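Local coordinates for farnesyltransferase, putative (Trypanosoma cruzi, PDB 3WCA), which probably catalyses the joining of two farnesyl diphosphate molecules into squalene, using magnesium and NADPH or NADH, the first step from farnesyl diphosphate to lanosterol, at residues A[56-59]-A[60-64]; A[158-161]-A[162-166]; A[192-195]-A[196-200]. The protein carries 1 engineered substitution. One frame throughout, in Å; residues are numbered along the deposited sequence.

Overall arrangement
All three contacts are short runs of helix, about two and a half turns each, in the all-alpha squalene synthase fold. Each supplies at least one residue to the substrate-analogue (FPS) pocket: Tyr61, Ala165, and four from contact 3. Contact 1, on helix 51-72, is buried and almost wholly apolar. Contact 2, on helix 154-179, is partly buried. It mixes rings with a wide pi-type turn and reaches the magnesium site through Tyr160. Contact 3, on helix 191-207, is buried and amphipathic, with one flank on the farnesyl chain and others carrying asparagine and histidine. Contacts 2 and 3 touch, their centres about 9 Å apart. Contact 1 stands apart, its centre about 17 and 18 Å from theirs.

Contact 1: residues A[56-59]-A[60-64]; sequences AVCI and FYLVL
Leu62 lies over the turn below it, with CG 3.4 Å from Cys58 O. Its CD1 reaches on to Cys58 SG at 4.1 Å. The sulfur gets there because it stands opposite the backbone N of Cys58 (chi1 171°). One residue on, Val63 does the same: CG2 lies 3.3 Å from Ile59 O, but the CG2 methyls of Ile59 and Val63 are only loosely paired, 4.5 Å apart. The backbone underneath is regular alpha helix. Tyr61 N donates to Val57 O at 2.9 Å, and Phe60, Leu62 and Val63 bond in the same way to Ala56, Cys58 and Ile59. The rings of Phe60 and Tyr61 lead away from 56-59 on different sides. Phe60 packs on Ile132 of helix 126-147 and Leu175 of helix 154-179. Tyr61 stacks its ring on that of Phe42 and touches the bound FPS, while Cys58, Ile59 and Leu62 meet helix 26-38. The side chains of the segment thus spend little on one another and most on the surrounding helices. With the main-chain N-H groups of residues 60 to 63 bonded inside the helix, this chemistry implies a greasy buried segment that presents one aromatic residue to the ligand pocket.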
loop_
_atom_site.group_PDB
_atom_site.type_symbol
_atom_site.label_atom_id
_atom_site.label_comp_id
_atom_site.label_asym_id
_atom_site.label_seq_id
_atom_site.Cartn_x
_atom_site.Cartn_y
_atom_site.Cartn_z
ATOM N N ALA A 56 -7.612 -12.383 -11.874
ATOM C CA ALA A 56 -8.418 -11.206 -11.582
ATOM C C ALA A 56 -7.605 -10.163 -10.806
ATOM O O ALA A 56 -7.632 -8.971 -11.128
ATOM C CB ALA A 56 -9.644 -11.611 -10.791
ATOM N N VAL A 57 -6.888 -10.614 -9.781
ATOM C CA VAL A 57 -6.074 -9.711 -8.977
ATOM C C VAL A 57 -4.907 -9.149 -9.793
ATOM O O VAL A 57 -4.559 -7.973 -9.658
ATOM C CB VAL A 57 -5.563 -10.419 -7.710
ATOM C CG1 VAL A 57 -4.466 -9.609 -7.047
ATOM C CG2 VAL A 57 -6.712 -10.606 -6.747
ATOM N N CYS A 58 -4.311 -9.968 -10.654
ATOM C CA CYS A 58 -3.206 -9.481 -11.473
ATOM C C CYS A 58 -3.638 -8.368 -12.433
ATOM O O CYS A 58 -2.918 -7.384 -12.630
ATOM C CB CYS A 58 -2.592 -10.613 -12.284
ATOM S SG CYS A 58 -1.421 -10.014 -13.491
ATOM N N ILE A 59 -4.808 -8.538 -13.042
ATOM C CA ILE A 59 -5.335 -7.547 -13.974
ATOM C C ILE A 59 -5.754 -6.289 -13.219
ATOM O O ILE A 59 -5.575 -5.170 -13.704
ATOM C CB ILE A 59 -6.552 -8.106 -14.740
ATOM C CG1 ILE A 59 -6.140 -9.355 -15.506
ATOM C CG2 ILE A 59 -7.113 -7.045 -15.691
ATOM C CD1 ILE A 59 -4.877 -9.159 -16.335
ATOM N N PHE A 60 -6.333 -6.499 -12.041
ATOM C CA PHE A 60 -6.771 -5.426 -11.162
ATOM C C PHE A 60 -5.579 -4.529 -10.833
ATOM O O PHE A 60 -5.658 -3.297 -10.917
ATOM C CB PHE A 60 -7.332 -6.039 -9.878
ATOM C CG PHE A 60 -7.701 -5.038 -8.826
ATOM C CD1 PHE A 60 -8.344 -3.846 -9.169
ATOM C CD2 PHE A 60 -7.508 -5.335 -7.473
ATOM C CE1 PHE A 60 -8.803 -2.966 -8.176
ATOM C CE2 PHE A 60 -7.959 -4.468 -6.476
ATOM C CZ PHE A 60 -8.617 -3.275 -6.830
ATOM N N TYR A 61 -4.473 -5.168 -10.461
ATOM C CA TYR A 61 -3.247 -4.469 -10.117
ATOM C C TYR A 61 -2.667 -3.688 -11.287
ATOM O O TYR A 61 -2.179 -2.577 -11.108
ATOM C CB TYR A 61 -2.201 -5.463 -9.607
ATOM C CG TYR A 61 -0.830 -4.856 -9.422
ATOM C CD1 TYR A 61 -0.452 -4.278 -8.210
ATOM C CD2 TYR A 61 0.076 -4.818 -10.483
ATOM C CE1 TYR A 61 0.799 -3.672 -8.058
ATOM C CE2 TYR A 61 1.323 -4.213 -10.348
ATOM C CZ TYR A 61 1.679 -3.641 -9.137
ATOM O OH TYR A 61 2.906 -3.020 -9.033
ATOM N N LEU A 62 -2.701 -4.257 -12.483
ATOM C CA LEU A 62 -2.134 -3.558 -13.627
ATOM C C LEU A 62 -2.971 -2.342 -14.026
ATOM O O LEU A 62 -2.433 -1.313 -14.439
ATOM C CB LEU A 62 -1.963 -4.518 -14.799
ATOM C CG LEU A 62 -0.874 -5.582 -14.584
ATOM C CD1 LEU A 62 -0.889 -6.594 -15.738
ATOM C CD2 LEU A 62 0.490 -4.903 -14.497
ATOM N N VAL A 63 -4.286 -2.452 -13.894
ATOM C CA VAL A 63 -5.153 -1.329 -14.211
ATOM C C VAL A 63 -4.768 -0.150 -13.306
ATOM O O VAL A 63 -4.510 0.952 -13.792
ATOM C CB VAL A 63 -6.643 -1.687 -13.985
ATOM C CG1 VAL A 63 -7.492 -0.424 -13.971
ATOM C CG2 VAL A 63 -7.121 -2.627 -15.084
ATOM N N LEU A 64 -4.707 -0.398 -11.997
ATOM C CA LEU A 64 -4.367 0.641 -11.030
ATOM C C LEU A 64 -2.941 1.125 -11.238
ATOM O O LEU A 64 -2.624 2.301 -11.020
ATOM C CB LEU A 64 -4.531 0.115 -9.595
ATOM C CG LEU A 64 -5.920 -0.408 -9.212
ATOM C CD1 LEU A 64 -5.967 -0.658 -7.707
ATOM C CD2 LEU A 64 -6.995 0.614 -9.611
#

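Contact 2: residues A[158-161]-A[162-166]; sequences DLYC and HYVAG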
loop_
_atom_site.group_PDB
_atom_site.type_symbol
_atom_site.label_atom_id
_atom_site.label_comp_id
_atom_site.label_asym_id
_atom_site.label_seq_id
_atom_site.Cartn_x
_atom_site.Cartn_y
_atom_site.Cartn_z
ATOM N N ASP A 158 -4.931 10.567 5.536
ATOM C CA ASP A 158 -5.807 9.401 5.556
ATOM C C ASP A 158 -6.650 9.238 4.299
ATOM O O ASP A 158 -6.777 8.131 3.772
ATOM C CB ASP A 158 -6.733 9.464 6.767
ATOM C CG ASP A 158 -6.056 8.995 8.030
ATOM O OD1 ASP A 158 -4.819 9.087 8.108
ATOM O OD2 ASP A 158 -6.758 8.541 8.947
ATOM N N LEU A 159 -7.235 10.328 3.811
ATOM C CA LEU A 159 -8.073 10.232 2.623
ATOM C C LEU A 159 -7.255 9.874 1.390
ATOM O O LEU A 159 -7.687 9.060 0.572
ATOM C CB LEU A 159 -8.855 11.536 2.394
ATOM C CG LEU A 159 -9.844 11.551 1.216
ATOM C CD1 LEU A 159 -10.938 10.494 1.432
ATOM C CD2 LEU A 159 -10.461 12.968 1.068
ATOM N N TYR A 160 -6.077 10.472 1.251
ATOM C CA TYR A 160 -5.232 10.163 0.101
ATOM C C TYR A 160 -4.808 8.684 0.140
ATOM O O TYR A 160 -4.744 8.027 -0.901
ATOM C CB TYR A 160 -3.984 11.058 0.064
ATOM C CG TYR A 160 -3.062 10.737 -1.095
ATOM C CD1 TYR A 160 -3.357 11.170 -2.388
ATOM C CD2 TYR A 160 -1.924 9.944 -0.909
ATOM C CE1 TYR A 160 -2.544 10.815 -3.472
ATOM C CE2 TYR A 160 -1.105 9.583 -1.980
ATOM C CZ TYR A 160 -1.422 10.019 -3.259
ATOM O OH TYR A 160 -0.628 9.652 -4.324
ATOM N N CYS A 161 -4.511 8.177 1.336
ATOM C CA CYS A 161 -4.121 6.784 1.491
ATOM C C CYS A 161 -5.296 5.904 1.098
ATOM O O CYS A 161 -5.115 4.835 0.509
ATOM C CB CYS A 161 -3.696 6.485 2.941
ATOM S SG CYS A 161 -2.055 7.145 3.365
ATOM N N HIS A 162 -6.501 6.365 1.424
ATOM C CA HIS A 162 -7.718 5.634 1.093
ATOM C C HIS A 162 -7.832 5.462 -0.420
ATOM O O HIS A 162 -8.052 4.354 -0.911
ATOM C CB HIS A 162 -8.947 6.387 1.621
ATOM C CG HIS A 162 -10.245 5.911 1.048
ATOM N ND1 HIS A 162 -10.797 4.689 1.368
ATOM C CD2 HIS A 162 -11.095 6.490 0.165
ATOM C CE1 HIS A 162 -11.932 4.535 0.706
ATOM N NE2 HIS A 162 -12.134 5.613 -0.032
ATOM N N TYR A 163 -7.661 6.556 -1.153
ATOM C CA TYR A 163 -7.762 6.533 -2.607
ATOM C C TYR A 163 -6.725 5.683 -3.328
ATOM O O TYR A 163 -7.035 5.075 -4.353
ATOM C CB TYR A 163 -7.668 7.954 -3.195
ATOM C CG TYR A 163 -8.847 8.883 -2.915
ATOM C CD1 TYR A 163 -10.157 8.503 -3.211
ATOM C CD2 TYR A 163 -8.638 10.158 -2.390
ATOM C CE1 TYR A 163 -11.236 9.379 -2.993
ATOM C CE2 TYR A 163 -9.700 11.038 -2.167
ATOM C CZ TYR A 163 -10.993 10.647 -2.469
ATOM O OH TYR A 163 -12.033 11.524 -2.236
ATOM N N VAL A 164 -5.493 5.644 -2.825
ATOM C CA VAL A 164 -4.475 4.895 -3.534
ATOM C C VAL A 164 -4.110 3.538 -2.961
ATOM O O VAL A 164 -3.358 2.803 -3.597
ATOM C CB VAL A 164 -3.170 5.731 -3.706
ATOM C CG1 VAL A 164 -3.504 7.083 -4.382
ATOM C CG2 VAL A 164 -2.486 5.943 -2.347
ATOM N N ALA A 165 -4.646 3.210 -1.788
ATOM C CA ALA A 165 -4.345 1.945 -1.130
ATOM C C ALA A 165 -5.548 1.353 -0.395
ATOM O O ALA A 165 -5.817 0.157 -0.492
ATOM C CB ALA A 165 -3.193 2.141 -0.155
ATOM N N GLY A 166 -6.256 2.186 0.353
ATOM C CA GLY A 166 -7.417 1.702 1.074
ATOM C C GLY A 166 -8.441 1.079 0.131
ATOM O O GLY A 166 -9.099 0.090 0.477
#
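The Tyr160 ring has Val164 CG1 over one face, 4.2 Å from the ring centroid and 26° off its normal, a CH-pi contact. Its ring also meets Phe146 edge-to-face, and its OH bonds to Glu71, a magnesium ligand. The Tyr163 ring swings back along the helix with CG opposite its own carbonyl carbon (chi1 -69°). That brings CE2 to 3.4 Å from Leu159 CG, and both leucine methyls lie near the hydroxyl end of the ring. The His162 ring meets His170 edge-to-face, and its ND1 is hydrogen-bonded to Asn194 OD1. Below the rings the backbone changes pitch. Val164 N still bonds to Tyr160 O at 3.2 Å. Cys161 O then takes a weak bond from Ala165 N and a straight one from Gly166 N, 2.9 Å long at 168°. This bond from the fifth residue on marks a pi-type turn. Here the side chain of Ala165 is about 4 Å from the bound FPS, nearest atoms. Around the contact, helix 51-72 supplies Glu71. Helix 191-207 packs on Cys161 through Leu198 and Gln201, and its Lys202 forms a salt bridge with Asp158, tying the start of this segment to that helix.

Contact 3: residues A[192-195]-A[196-200]; sequences NANH and MGLFL. With FPS (S-[(2E,6E)-3,7,11-trimethyldodeca-2,6,10-trienyl] trihydrogen thiodiphosphate), chain E.
Met196 packs tightly between its own helix and the farnesyl chain of FPS. Its CB is 3.3 Å from Ala193 O and 3.6 Å from FPS C15. The chain bends at both chi2 and chi3 (-88° and -65°), which curls CE back to 3.8 Å from FPS C14. Val264 and Tyr267 of helix 261-269 also touch this methionine. Gly197 brings bare backbone to the ligand, with CA 3.8 Å from FPS C10. One turn on, Leu200 CD1 meets FPS C8 at the same distance. Ala193 completes this flank with its carbonyl oxygen near C15. The partly exposed polar residues lie on two other flanks: Asn194 toward helix 154-179, Asn192 and His195 toward His260 and His263. They have few side-chain contacts within the helix. Asn194 ND2 meets Leu198 CD1 at 3.7 Å, and the amide and imidazole find their main partners outside it. His162 bonds to OD1 of Asn194. The His195 side chain points away from 196-200, stacks on the ring of His263 and hydrogen-bonds through ND1 to His260 ND1. The core of the segment is ordinary alpha helix. Met196, Gly197, Leu198 and Phe199 donate to the carbonyls of residues 192 to 195, the last of these bonds measuring 2.9 Å from Phe199 N to His195 O. Such a helix, greasy toward the prenyl chain and polar on other flanks, is a wall of the central cavity in the all-alpha fold that squalene and phytoene synthases share with other isoprenoid synthases.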
loop_
_atom_site.group_PDB
_atom_site.type_symbol
_atom_site.label_atom_id
_atom_site.label_comp_id
_atom_site.label_asym_id
_atom_site.label_seq_id
_atom_site.Cartn_x
_atom_site.Cartn_y
_atom_site.Cartn_z
ATOM N N ASN A 192 -12.156 -2.188 8.024
ATOM C CA ASN A 192 -10.924 -2.918 8.266
ATOM C C ASN A 192 -10.145 -3.204 6.994
ATOM O O ASN A 192 -8.929 -3.317 7.033
ATOM C CB ASN A 192 -11.202 -4.212 9.031
ATOM C CG ASN A 192 -11.602 -3.945 10.463
ATOM O OD1 ASN A 192 -11.347 -2.859 10.982
ATOM N ND2 ASN A 192 -12.215 -4.927 11.115
ATOM N N ALA A 193 -10.832 -3.303 5.865
ATOM C CA ALA A 193 -10.136 -3.550 4.605
ATOM C C ALA A 193 -9.349 -2.285 4.270
ATOM O O ALA A 193 -8.234 -2.352 3.752
ATOM C CB ALA A 193 -11.127 -3.854 3.500
ATOM N N ASN A 194 -9.942 -1.138 4.580
ATOM C CA ASN A 194 -9.315 0.150 4.332
ATOM C C ASN A 194 -8.110 0.310 5.260
ATOM O O ASN A 194 -7.079 0.851 4.861
ATOM C CB ASN A 194 -10.312 1.287 4.586
ATOM C CG ASN A 194 -9.747 2.636 4.233
ATOM O OD1 ASN A 194 -9.566 2.961 3.058
ATOM N ND2 ASN A 194 -9.442 3.431 5.251
ATOM N N HIS A 195 -8.260 -0.130 6.505
ATOM C CA HIS A 195 -7.170 -0.072 7.462
ATOM C C HIS A 195 -5.986 -0.886 6.909
ATOM O O HIS A 195 -4.840 -0.453 6.977
ATOM C CB HIS A 195 -7.603 -0.667 8.803
ATOM C CG HIS A 195 -8.372 0.280 9.671
ATOM N ND1 HIS A 195 -7.800 1.395 10.244
ATOM C CD2 HIS A 195 -9.665 0.269 10.077
ATOM C CE1 HIS A 195 -8.706 2.030 10.968
ATOM N NE2 HIS A 195 -9.846 1.367 10.882
ATOM N N MET A 196 -6.279 -2.065 6.362
ATOM C CA MET A 196 -5.251 -2.941 5.800
ATOM C C MET A 196 -4.453 -2.183 4.743
ATOM O O MET A 196 -3.230 -2.222 4.743
ATOM C CB MET A 196 -5.899 -4.192 5.179
ATOM C CG MET A 196 -6.437 -5.211 6.204
ATOM S SD MET A 196 -5.165 -6.423 6.727
ATOM C CE MET A 196 -4.895 -7.258 5.139
ATOM N N GLY A 197 -5.155 -1.483 3.853
ATOM C CA GLY A 197 -4.475 -0.723 2.826
ATOM C C GLY A 197 -3.667 0.432 3.405
ATOM O O GLY A 197 -2.551 0.702 2.956
ATOM N N LEU A 198 -4.218 1.108 4.413
ATOM C CA LEU A 198 -3.523 2.238 5.010
ATOM C C LEU A 198 -2.254 1.842 5.728
ATOM O O LEU A 198 -1.260 2.556 5.647
ATOM C CB LEU A 198 -4.442 3.010 5.965
ATOM C CG LEU A 198 -5.098 4.248 5.338
ATOM C CD1 LEU A 198 -5.910 3.833 4.135
ATOM C CD2 LEU A 198 -5.987 4.955 6.364
ATOM N N PHE A 199 -2.270 0.707 6.418
ATOM C CA PHE A 199 -1.079 0.270 7.121
ATOM C C PHE A 199 0.069 0.068 6.150
ATOM O O PHE A 199 1.202 0.450 6.438
ATOM C CB PHE A 199 -1.320 -1.030 7.888
ATOM C CG PHE A 199 -0.161 -1.422 8.784
ATOM C CD1 PHE A 199 0.283 -0.555 9.787
ATOM C CD2 PHE A 199 0.491 -2.642 8.620
ATOM C CE1 PHE A 199 1.356 -0.893 10.611
ATOM C CE2 PHE A 199 1.571 -2.996 9.438
ATOM C CZ PHE A 199 2.006 -2.131 10.432
ATOM N N LEU A 200 -0.218 -0.532 4.998
ATOM C CA LEU A 200 0.825 -0.761 4.011
ATOM C C LEU A 200 1.306 0.543 3.385
ATOM O O LEU A 200 2.507 0.790 3.300
ATOM C CB LEU A 200 0.343 -1.693 2.880
ATOM C CG LEU A 200 -0.165 -3.107 3.200
ATOM C CD1 LEU A 200 -0.311 -3.901 1.883
ATOM C CD2 LEU A 200 0.809 -3.816 4.138
HETATM C C1 FPS E . 2.984 0.011 -3.709
HETATM S S1 FPS E . 3.310 -1.008 -5.231
HETATM C C2 FPS E . 1.495 -0.149 -3.275
HETATM C C3 FPS E . 0.925 -0.206 -2.007
HETATM C C4 FPS E . 1.700 -0.107 -0.712
HETATM C C5 FPS E . -0.573 -0.398 -1.935
HETATM C C6 FPS E . -1.141 -1.815 -2.258
HETATM C C7 FPS E . -2.263 -2.069 -1.275
HETATM C C8 FPS E . -2.804 -3.253 -0.953
HETATM C C10 FPS E . -3.949 -3.219 0.077
HETATM C C9 FPS E . -2.350 -4.591 -1.552
HETATM C C11 FPS E . -4.034 -4.491 0.888
HETATM C C12 FPS E . -5.413 -4.601 1.486
HETATM C C13 FPS E . -6.080 -5.753 1.717
HETATM C C14 FPS E . -5.518 -7.145 1.394
HETATM C C15 FPS E . -7.471 -5.654 2.338
HETATM P PA FPS E . 4.267 -2.771 -4.718
HETATM O O1A FPS E . 3.464 -3.501 -3.604
HETATM O O2A FPS E . 4.327 -3.623 -5.960
HETATM O O3A FPS E . 5.909 -2.642 -4.408
HETATM P PB FPS E . 6.881 -1.645 -3.445
HETATM O O1B FPS E . 7.946 -2.479 -2.672
HETATM O O2B FPS E . 7.669 -0.654 -4.375
HETATM O O3B FPS E . 5.999 -0.933 -2.337
#